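Local coordinates for spike protein P1 (Pseudoalteromonas phage pm2, PDB 2VVE) that serves as the receptor-binding spike at the fivefold vertices of the phage capsid, its C-terminal part binding the receptor and its N-terminal part associating with the vertex, at residues 18-31 and 75-87. Sequence-based numbering, arbitrary orientation.
Sequences PLRDGVRELLPEDA and FGSVNYWVSDEEI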
ATOM      1  N   PRO A  18      -9.139  -0.872  25.786  1.00 16.76           N
ATOM      2  CA  PRO A  18      -9.376  -2.281  25.501  1.00 16.63           C
ATOM      3  C   PRO A  18     -10.692  -2.438  24.757  1.00 19.35           C
ATOM      4  O   PRO A  18     -11.743  -2.023  25.250  1.00 19.72           O
ATOM      5  CB  PRO A  18      -9.451  -2.922  26.890  1.00 17.68           C
ATOM      6  CG  PRO A  18      -9.967  -1.820  27.772  1.00 17.91           C
ATOM      7  CD  PRO A  18      -9.378  -0.547  27.210  1.00 15.10           C
ATOM      8  N   LEU A  19     -10.624  -3.001  23.555  1.00 12.54           N
ATOM      9  CA  LEU A  19     -11.830  -3.212  22.755  1.00 13.64           C
ATOM     10  C   LEU A  19     -12.482  -4.556  23.101  1.00 15.80           C
ATOM     11  O   LEU A  19     -11.875  -5.608  22.920  1.00 16.70           O
ATOM     12  CB  LEU A  19     -11.492  -3.160  21.268  1.00 13.99           C
ATOM     13  CG  LEU A  19     -10.924  -1.842  20.720  1.00 11.10           C
ATOM     14  CD1 LEU A  19     -10.379  -2.060  19.316  1.00 11.83           C
ATOM     15  CD2 LEU A  19     -12.002  -0.751  20.716  1.00 14.86           C
ATOM     16  N   ARG A  20     -13.714  -4.513  23.609  1.00 11.13           N
ATOM     17  CA  ARG A  20     -14.370  -5.737  24.051  1.00 12.39           C
ATOM     18  C   ARG A  20     -15.626  -5.984  23.204  1.00 17.09           C
ATOM     19  O   ARG A  20     -15.780  -5.364  22.158  1.00 17.28           O
ATOM     20  CB  ARG A  20     -14.616  -5.692  25.564  1.00 13.75           C
ATOM     21  CG  ARG A  20     -13.315  -5.458  26.342  1.00 13.61           C
ATOM     22  CD  ARG A  20     -13.454  -5.744  27.830  1.00 17.37           C
ATOM     23  NE  ARG A  20     -12.172  -5.569  28.517  1.00 19.45           N
ATOM     24  CZ  ARG A  20     -11.198  -6.481  28.566  1.00 28.04           C
ATOM     25  NH1 ARG A  20     -11.337  -7.665  27.970  1.00 20.64           N
ATOM     26  NH2 ARG A  20     -10.068  -6.208  29.211  1.00 20.68           N
ATOM     27  N   ASP A  21     -16.490  -6.897  23.630  1.00 14.13           N
ATOM     28  CA  ASP A  21     -17.571  -7.387  22.777  1.00 12.82           C
ATOM     29  C   ASP A  21     -18.883  -6.622  22.900  1.00 15.19           C
ATOM     30  O   ASP A  21     -19.197  -6.044  23.947  1.00 13.93           O
ATOM     31  CB  ASP A  21     -17.841  -8.871  23.068  1.00 13.26           C
ATOM     32  CG  ASP A  21     -18.224  -9.115  24.527  1.00 17.42           C
ATOM     33  OD1 ASP A  21     -17.474  -8.676  25.432  1.00 17.73           O
ATOM     34  OD2 ASP A  21     -19.271  -9.727  24.772  1.00 24.64           O
ATOM     35  N   GLY A  22     -19.674  -6.685  21.840  1.00 13.38           N
ATOM     36  CA  GLY A  22     -20.951  -5.966  21.795  1.00 12.32           C
ATOM     37  C   GLY A  22     -20.750  -4.468  21.626  1.00 13.92           C
ATOM     38  O   GLY A  22     -19.622  -3.994  21.494  1.00 15.36           O
ATOM     39  N   VAL A  23     -21.847  -3.721  21.637  1.00 15.24           N
ATOM     40  CA  VAL A  23     -21.749  -2.257  21.493  1.00 10.85           C
ATOM     41  C   VAL A  23     -21.389  -1.677  22.849  1.00 15.48           C
ATOM     42  O   VAL A  23     -22.092  -1.907  23.847  1.00 16.01           O
ATOM     43  CB  VAL A  23     -23.040  -1.631  20.921  1.00 14.93           C
ATOM     44  CG1 VAL A  23     -22.911  -0.101  20.889  1.00 15.35           C
ATOM     45  CG2 VAL A  23     -23.318  -2.163  19.525  1.00 15.49           C
ATOM     46  N   ARG A  24     -20.258  -0.981  22.884  1.00 12.18           N
ATOM     47  CA  ARG A  24     -19.716  -0.380  24.096  1.00 13.57           C
ATOM     48  C   ARG A  24     -19.322   1.051  23.800  1.00 12.94           C
ATOM     49  O   ARG A  24     -19.133   1.439  22.655  1.00 14.48           O
ATOM     50  CB  ARG A  24     -18.485  -1.157  24.586  1.00 12.67           C
ATOM     51  CG  ARG A  24     -18.810  -2.568  25.064  1.00 13.89           C
ATOM     52  CD  ARG A  24     -17.610  -3.263  25.633  1.00 12.13           C
ATOM     53  NE  ARG A  24     -17.901  -4.672  25.938  1.00 17.53           N
ATOM     54  CZ  ARG A  24     -17.734  -5.236  27.129  1.00 23.86           C
ATOM     55  NH1 ARG A  24     -17.261  -4.523  28.142  1.00 18.60           N
ATOM     56  NH2 ARG A  24     -18.022  -6.524  27.302  1.00 24.80           N
ATOM     57  N   GLU A  25     -19.193   1.842  24.851  1.00 14.72           N
ATOM     58  CA  GLU A  25     -18.777   3.218  24.685  1.00 13.24           C
ATOM     59  C   GLU A  25     -17.273   3.297  24.395  1.00 14.78           C
ATOM     60  O   GLU A  25     -16.471   2.661  25.082  1.00 16.96           O
ATOM     61  CB  GLU A  25     -19.113   3.991  25.953  1.00 18.14           C
ATOM     62  CG  GLU A  25     -19.029   5.472  25.784  1.00 21.03           C
ATOM     63  CD  GLU A  25     -19.519   6.201  27.002  1.00 21.09           C
ATOM     64  OE1 GLU A  25     -18.837   6.117  28.041  1.00 26.58           O
ATOM     65  OE2 GLU A  25     -20.568   6.872  26.904  1.00 24.29           O
ATOM     66  N   LEU A  26     -16.904   4.055  23.364  1.00 12.68           N
ATOM     67  CA  LEU A  26     -15.502   4.297  23.046  1.00 11.04           C
ATOM     68  C   LEU A  26     -15.015   5.525  23.812  1.00 15.23           C
ATOM     69  O   LEU A  26     -13.938   5.510  24.408  1.00 15.96           O
ATOM     70  CB  LEU A  26     -15.312   4.511  21.543  1.00 10.12           C
ATOM     71  CG  LEU A  26     -13.867   4.710  21.094  1.00 12.00           C
ATOM     72  CD1 LEU A  26     -13.122   3.382  21.127  1.00 14.03           C
ATOM     73  CD2 LEU A  26     -13.841   5.343  19.718  1.00 18.93           C
ATOM     74  N   LEU A  27     -15.813   6.587  23.773  1.00 16.20           N
ATOM     75  CA  LEU A  27     -15.549   7.815  24.530  1.00 13.16           C
ATOM     76  C   LEU A  27     -16.799   8.272  25.265  1.00 13.52           C
ATOM     77  O   LEU A  27     -17.906   8.209  24.705  1.00 16.09           O
ATOM     78  CB  LEU A  27     -15.122   8.938  23.585  1.00 11.01           C
ATOM     79  CG  LEU A  27     -13.916   8.654  22.693  1.00 14.61           C
ATOM     80  CD1 LEU A  27     -13.895   9.654  21.545  1.00 19.97           C
ATOM     81  CD2 LEU A  27     -12.621   8.663  23.505  1.00 22.04           C
ATOM     82  N   PRO A  28     -16.633   8.773  26.508  1.00 16.24           N
ATOM     83  CA  PRO A  28     -17.773   9.265  27.267  1.00 15.56           C
ATOM     84  C   PRO A  28     -18.087  10.721  26.887  1.00 16.97           C
ATOM     85  O   PRO A  28     -17.259  11.387  26.252  1.00 16.15           O
ATOM     86  CB  PRO A  28     -17.283   9.167  28.718  1.00 15.48           C
ATOM     87  CG  PRO A  28     -15.801   9.435  28.622  1.00 16.74           C
ATOM     88  CD  PRO A  28     -15.365   8.922  27.254  1.00 15.47           C
ATOM     89  N   GLU A  29     -19.264  11.214  27.258  1.00 16.09           N
ATOM     90  CA  GLU A  29     -19.511  12.653  27.161  1.00 20.51           C
ATOM     91  C   GLU A  29     -18.535  13.350  28.108  1.00 22.34           C
ATOM     92  O   GLU A  29     -18.439  13.005  29.289  1.00 20.74           O
ATOM     93  CB  GLU A  29     -20.947  13.027  27.503  1.00 19.18           C
ATOM     94  CG  GLU A  29     -21.239  14.530  27.290  1.00 22.90           C
ATOM     95  CD  GLU A  29     -22.703  14.893  27.412  1.00 34.96           C
ATOM     96  OE1 GLU A  29     -23.560  14.145  26.891  1.00 41.22           O
ATOM     97  OE2 GLU A  29     -22.995  15.950  28.016  1.00 40.11           O
ATOM     98  N   ASP A  30     -17.804  14.318  27.570  1.00 16.69           N
ATOM     99  CA  ASP A  30     -16.753  14.992  28.317  1.00 17.13           C
ATOM    100  C   ASP A  30     -16.598  16.394  27.730  1.00 14.30           C
ATOM    101  O   ASP A  30     -16.004  16.567  26.663  1.00 12.87           O
ATOM    102  CB  ASP A  30     -15.463  14.165  28.210  1.00 17.95           C
ATOM    103  CG  ASP A  30     -14.276  14.815  28.893  1.00 18.62           C
ATOM    104  OD1 ASP A  30     -14.379  15.970  29.364  1.00 21.23           O
ATOM    105  OD2 ASP A  30     -13.217  14.164  28.934  1.00 26.68           O
ATOM    106  N   ALA A  31     -17.153  17.380  28.441  1.00 20.28           N
ATOM    107  CA  ALA A  31     -17.159  18.776  27.992  1.00 22.18           C
ATOM    108  C   ALA A  31     -15.758  19.324  27.687  1.00 18.22           C
ATOM    109  O   ALA A  31     -15.620  20.272  26.918  1.00 23.43           O
ATOM    110  CB  ALA A  31     -17.862  19.663  29.014  1.00 23.62           C
ATOM    111  N   PHE A  75     -17.738  16.336  21.709  1.00 12.03           N
ATOM    112  CA  PHE A  75     -17.532  16.165  23.147  1.00 12.42           C
ATOM    113  C   PHE A  75     -18.522  15.162  23.730  1.00 17.52           C
ATOM    114  O   PHE A  75     -18.491  14.888  24.926  1.00 18.78           O
ATOM    115  CB  PHE A  75     -17.579  17.498  23.916  1.00 15.76           C
ATOM    116  CG  PHE A  75     -18.941  18.156  23.946  1.00 15.72           C
ATOM    117  CD1 PHE A  75     -19.842  17.902  24.983  1.00 14.60           C
ATOM    118  CD2 PHE A  75     -19.299  19.069  22.963  1.00 14.78           C
ATOM    119  CE1 PHE A  75     -21.095  18.520  25.009  1.00 16.98           C
ATOM    120  CE2 PHE A  75     -20.552  19.685  22.983  1.00 17.34           C
ATOM    121  CZ  PHE A  75     -21.441  19.418  24.017  1.00 27.25           C
ATOM    122  N   GLY A  76     -19.396  14.630  22.878  1.00 13.78           N
ATOM    123  CA  GLY A  76     -20.434  13.708  23.325  1.00 16.71           C
ATOM    124  C   GLY A  76     -19.955  12.269  23.404  1.00 13.70           C
ATOM    125  O   GLY A  76     -18.773  11.985  23.158  1.00 17.42           O
ATOM    126  N   SER A  77     -20.890  11.375  23.755  1.00 12.61           N
ATOM    127  CA  SER A  77     -20.657   9.934  23.804  1.00 17.19           C
ATOM    128  C   SER A  77     -20.431   9.407  22.388  1.00 15.76           C
ATOM    129  O   SER A  77     -21.039   9.900  21.427  1.00 17.93           O
ATOM    130  CB  SER A  77     -21.879   9.229  24.427  1.00 14.01           C
ATOM    131  OG  SER A  77     -21.697   7.824  24.430  1.00 39.78           O
ATOM    132  N   VAL A  78     -19.547   8.418  22.262  1.00 13.08           N
ATOM    133  CA  VAL A  78     -19.290   7.754  20.988  1.00 10.83           C
ATOM    134  C   VAL A  78     -19.203   6.254  21.287  1.00 12.98           C
ATOM    135  O   VAL A  78     -18.500   5.844  22.211  1.00 11.13           O
ATOM    136  CB  VAL A  78     -17.984   8.246  20.323  1.00 10.36           C
ATOM    137  CG1 VAL A  78     -17.744   7.511  18.981  1.00 16.22           C
ATOM    138  CG2 VAL A  78     -18.038   9.767  20.064  1.00 11.90           C
ATOM    139  N   ASN A  79     -19.936   5.461  20.515  1.00 11.82           N
ATOM    140  CA  ASN A  79     -19.966   3.991  20.683  1.00  9.02           C
ATOM    141  C   ASN A  79     -19.175   3.246  19.628  1.00 14.38           C
ATOM    142  O   ASN A  79     -19.038   3.724  18.503  1.00 12.33           O
ATOM    143  CB  ASN A  79     -21.416   3.512  20.635  1.00 10.81           C
ATOM    144  CG  ASN A  79     -22.209   3.945  21.854  1.00 22.26           C
ATOM    145  OD1 ASN A  79     -21.721   3.865  22.974  1.00 19.19           O
ATOM    146  ND2 ASN A  79     -23.437   4.414  21.638  1.00 27.44           N
ATOM    147  N   TYR A  80     -18.681   2.055  19.984  1.00  9.45           N
ATOM    148  CA  TYR A  80     -18.003   1.198  19.027  1.00  7.56           C
ATOM    149  C   TYR A  80     -18.596  -0.219  19.044  1.00  7.40           C
ATOM    150  O   TYR A  80     -19.255  -0.614  20.011  1.00 10.73           O
ATOM    151  CB  TYR A  80     -16.479   1.144  19.274  1.00 11.41           C
ATOM    152  CG  TYR A  80     -16.075   0.307  20.480  1.00 12.27           C
ATOM    153  CD1 TYR A  80     -15.917   0.894  21.730  1.00 11.16           C
ATOM    154  CD2 TYR A  80     -15.851  -1.062  20.359  1.00  9.68           C
ATOM    155  CE1 TYR A  80     -15.547   0.127  22.856  1.00 11.10           C
ATOM    156  CE2 TYR A  80     -15.489  -1.852  21.486  1.00 16.44           C
ATOM    157  CZ  TYR A  80     -15.345  -1.236  22.723  1.00  9.92           C
ATOM    158  OH  TYR A  80     -14.997  -1.966  23.841  1.00 12.58           O
ATOM    159  N   TRP A  81     -18.351  -0.955  17.959  1.00  9.53           N
ATOM    160  CA  TRP A  81     -18.548  -2.404  17.912  1.00 11.21           C
ATOM    161  C   TRP A  81     -17.423  -3.032  17.086  1.00 10.39           C
ATOM    162  O   TRP A  81     -17.067  -2.508  16.017  1.00 12.20           O
ATOM    163  CB  TRP A  81     -19.903  -2.738  17.279  1.00 11.36           C
ATOM    164  CG  TRP A  81     -20.216  -4.219  17.246  1.00 16.22           C
ATOM    165  CD1 TRP A  81     -20.950  -4.914  18.154  1.00 13.39           C
ATOM    166  CD2 TRP A  81     -19.802  -5.171  16.249  1.00 15.55           C
ATOM    167  NE1 TRP A  81     -21.025  -6.251  17.797  1.00 12.88           N
ATOM    168  CE2 TRP A  81     -20.324  -6.432  16.632  1.00 15.44           C
ATOM    169  CE3 TRP A  81     -19.038  -5.085  15.076  1.00 16.85           C
ATOM    170  CZ2 TRP A  81     -20.118  -7.589  15.878  1.00 15.00           C
ATOM    171  CZ3 TRP A  81     -18.826  -6.247  14.332  1.00 17.93           C
ATOM    172  CH2 TRP A  81     -19.367  -7.480  14.737  1.00 21.61           C
ATOM    173  N   VAL A  82     -16.866  -4.140  17.575  1.00 10.44           N
ATOM    174  CA  VAL A  82     -15.856  -4.896  16.817  1.00 12.18           C
ATOM    175  C   VAL A  82     -16.195  -6.378  16.710  1.00  9.18           C
ATOM    176  O   VAL A  82     -15.772  -7.052  15.777  1.00 13.57           O
ATOM    177  CB  VAL A  82     -14.410  -4.745  17.394  1.00 11.71           C
ATOM    178  CG1 VAL A  82     -13.914  -3.307  17.250  1.00 12.10           C
ATOM    179  CG2 VAL A  82     -14.330  -5.228  18.853  1.00 13.77           C
ATOM    180  N   SER A  83     -16.956  -6.883  17.679  1.00 11.88           N
ATOM    181  CA  SER A  83     -17.138  -8.329  17.805  1.00 18.47           C
ATOM    182  C   SER A  83     -18.237  -8.681  18.801  1.00 13.12           C
ATOM    183  O   SER A  83     -18.468  -7.940  19.749  1.00 14.56           O
ATOM    184  CB  SER A  83     -15.818  -8.979  18.247  1.00 15.71           C
ATOM    185  OG  SER A  83     -16.004 -10.353  18.495  1.00 15.87           O
ATOM    186  N   ASP A  84     -18.902  -9.813  18.574  1.00 12.01           N
ATOM    187  CA  ASP A  84     -19.833 -10.384  19.560  1.00 14.55           C
ATOM    188  C   ASP A  84     -19.259 -11.577  20.327  1.00 17.37           C
ATOM    189  O   ASP A  84     -19.981 -12.241  21.067  1.00 18.90           O
ATOM    190  CB  ASP A  84     -21.158 -10.775  18.905  1.00 17.93           C
ATOM    191  CG  ASP A  84     -21.981  -9.577  18.493  1.00 33.70           C
ATOM    192  OD1 ASP A  84     -22.056  -8.579  19.258  1.00 22.39           O
ATOM    193  OD2 ASP A  84     -22.563  -9.643  17.396  1.00 32.86           O
ATOM    194  N   GLU A  85     -17.964 -11.830  20.159  1.00 15.09           N
ATOM    195  CA  GLU A  85     -17.275 -12.934  20.850  1.00 16.66           C
ATOM    196  C   GLU A  85     -16.960 -12.550  22.293  1.00 16.36           C
ATOM    197  O   GLU A  85     -16.170 -11.631  22.527  1.00 14.38           O
ATOM    198  CB  GLU A  85     -15.967 -13.278  20.122  1.00 21.13           C
ATOM    199  CG  GLU A  85     -16.146 -14.090  18.844  1.00 30.43           C
ATOM    200  CD  GLU A  85     -16.613 -15.516  19.123  1.00 54.30           C
ATOM    201  OE1 GLU A  85     -15.855 -16.293  19.752  1.00 47.26           O
ATOM    202  OE2 GLU A  85     -17.741 -15.857  18.711  1.00 47.16           O
ATOM    203  N   GLU A  86     -17.562 -13.257  23.252  1.00 18.18           N
ATOM    204  CA  GLU A  86     -17.384 -12.946  24.674  1.00 23.79           C
ATOM    205  C   GLU A  86     -15.982 -13.303  25.162  1.00 28.54           C
ATOM    206  O   GLU A  86     -15.371 -12.558  25.924  1.00 23.52           O
ATOM    207  CB  GLU A  86     -18.436 -13.659  25.527  1.00 21.71           C
ATOM    208  CG  GLU A  86     -19.831 -13.053  25.385  1.00 23.97           C
ATOM    209  CD  GLU A  86     -20.861 -13.739  26.270  1.00 44.44           C
ATOM    210  OE1 GLU A  86     -20.557 -13.996  27.457  1.00 52.70           O
ATOM    211  OE2 GLU A  86     -21.975 -14.014  25.775  1.00 62.33           O
ATOM    212  N   ILE A  87     -15.482 -14.445  24.712  1.00 23.88           N
ATOM    213  CA  ILE A  87     -14.114 -14.857  25.032  1.00 30.53           C
ATOM    214  C   ILE A  87     -13.271 -15.043  23.760  1.00 29.84           C
ATOM    215  O   ILE A  87     -13.731 -14.737  22.659  1.00 30.92           O
ATOM    216  CB  ILE A  87     -14.100 -16.106  25.941  1.00 28.73           C
ATOM    217  CG1 ILE A  87     -14.717 -17.316  25.229  1.00 23.66           C
ATOM    218  CG2 ILE A  87     -14.841 -15.815  27.256  1.00 31.08           C
ATOM    219  CD1 ILE A  87     -14.188 -18.651  25.740  1.00 31.46           C
TER
HETATM  220  O   HOH W   1     -13.972  -0.697  25.939  1.00 15.67           O
HETATM  221  O   HOH W   2     -17.447  -5.043  20.209  1.00 13.58           O
HETATM  222  O   HOH W   3     -21.041 -10.735  23.083  1.00 31.82           O
HETATM  223  O   HOH W   4     -14.926  -9.429  24.970  1.00 39.09           O
HETATM  224  O   HOH W   5     -23.451  12.520  24.582  1.00 20.71           O
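Arg24 and Tyr80 form a hydrogen-bonded antiparallel pair, Tyr80 N reaching Arg24 O at 2.8 Å and Arg24 N returning to Tyr80 O. Further along, Val78 O accepts from both Leu26 N (2.7 Å) and Leu27 N (3.2 Å), the extra residue making a classic beta bulge. Beyond the strands, Asp30 N to Phe75 O and Gly22 N to Ser83 O extend the pairing; Gly22 has a positive phi (73°), a conformation that a residue without a side chain adopts most easily.

Among the side chains, Tyr80 makes the most extensive contact. With CG between the backbone N and the carbonyl carbon (chi1 75°), its ring reaches residues 18-20, where the hydroxyl accepts an almost straight bond from Arg20 N (2.9 Å, 177°) and shares a water with Pro18 O. Leu19 lays CD2 over one ring face, 3.8 Å from the centroid, as a CH-pi contact, while Leu26 CB meets the ring edge. The aliphatic part of Arg24 runs alongside the ring, its CD 3.4 Å from Tyr80 OH; NE then donates to Asp21 O nearly in the guanidinium plane, and NH2 meets Asp21 OD1 from above the carboxylate plane in a salt bridge, while Arg20 CB lies over the guanidinium face.

On the outer surface, Ser77 OG donates to the anti side of Glu25 OE2 (2.9 Å), the extended Glu25 chain carrying the carboxylate across to the neighbouring strand. Trp81 NE1 donates to Asp84 OD1, which helps fix the indole while Val23 CG2 packs on its CD1.

Strand 24-27 thus edges a four-stranded sheet beside 78-81. Tyr80 packs on Leu19 of strand 11-19 in the other sheet, and these two antiparallel sheets make up the spike's second jelly-roll domain.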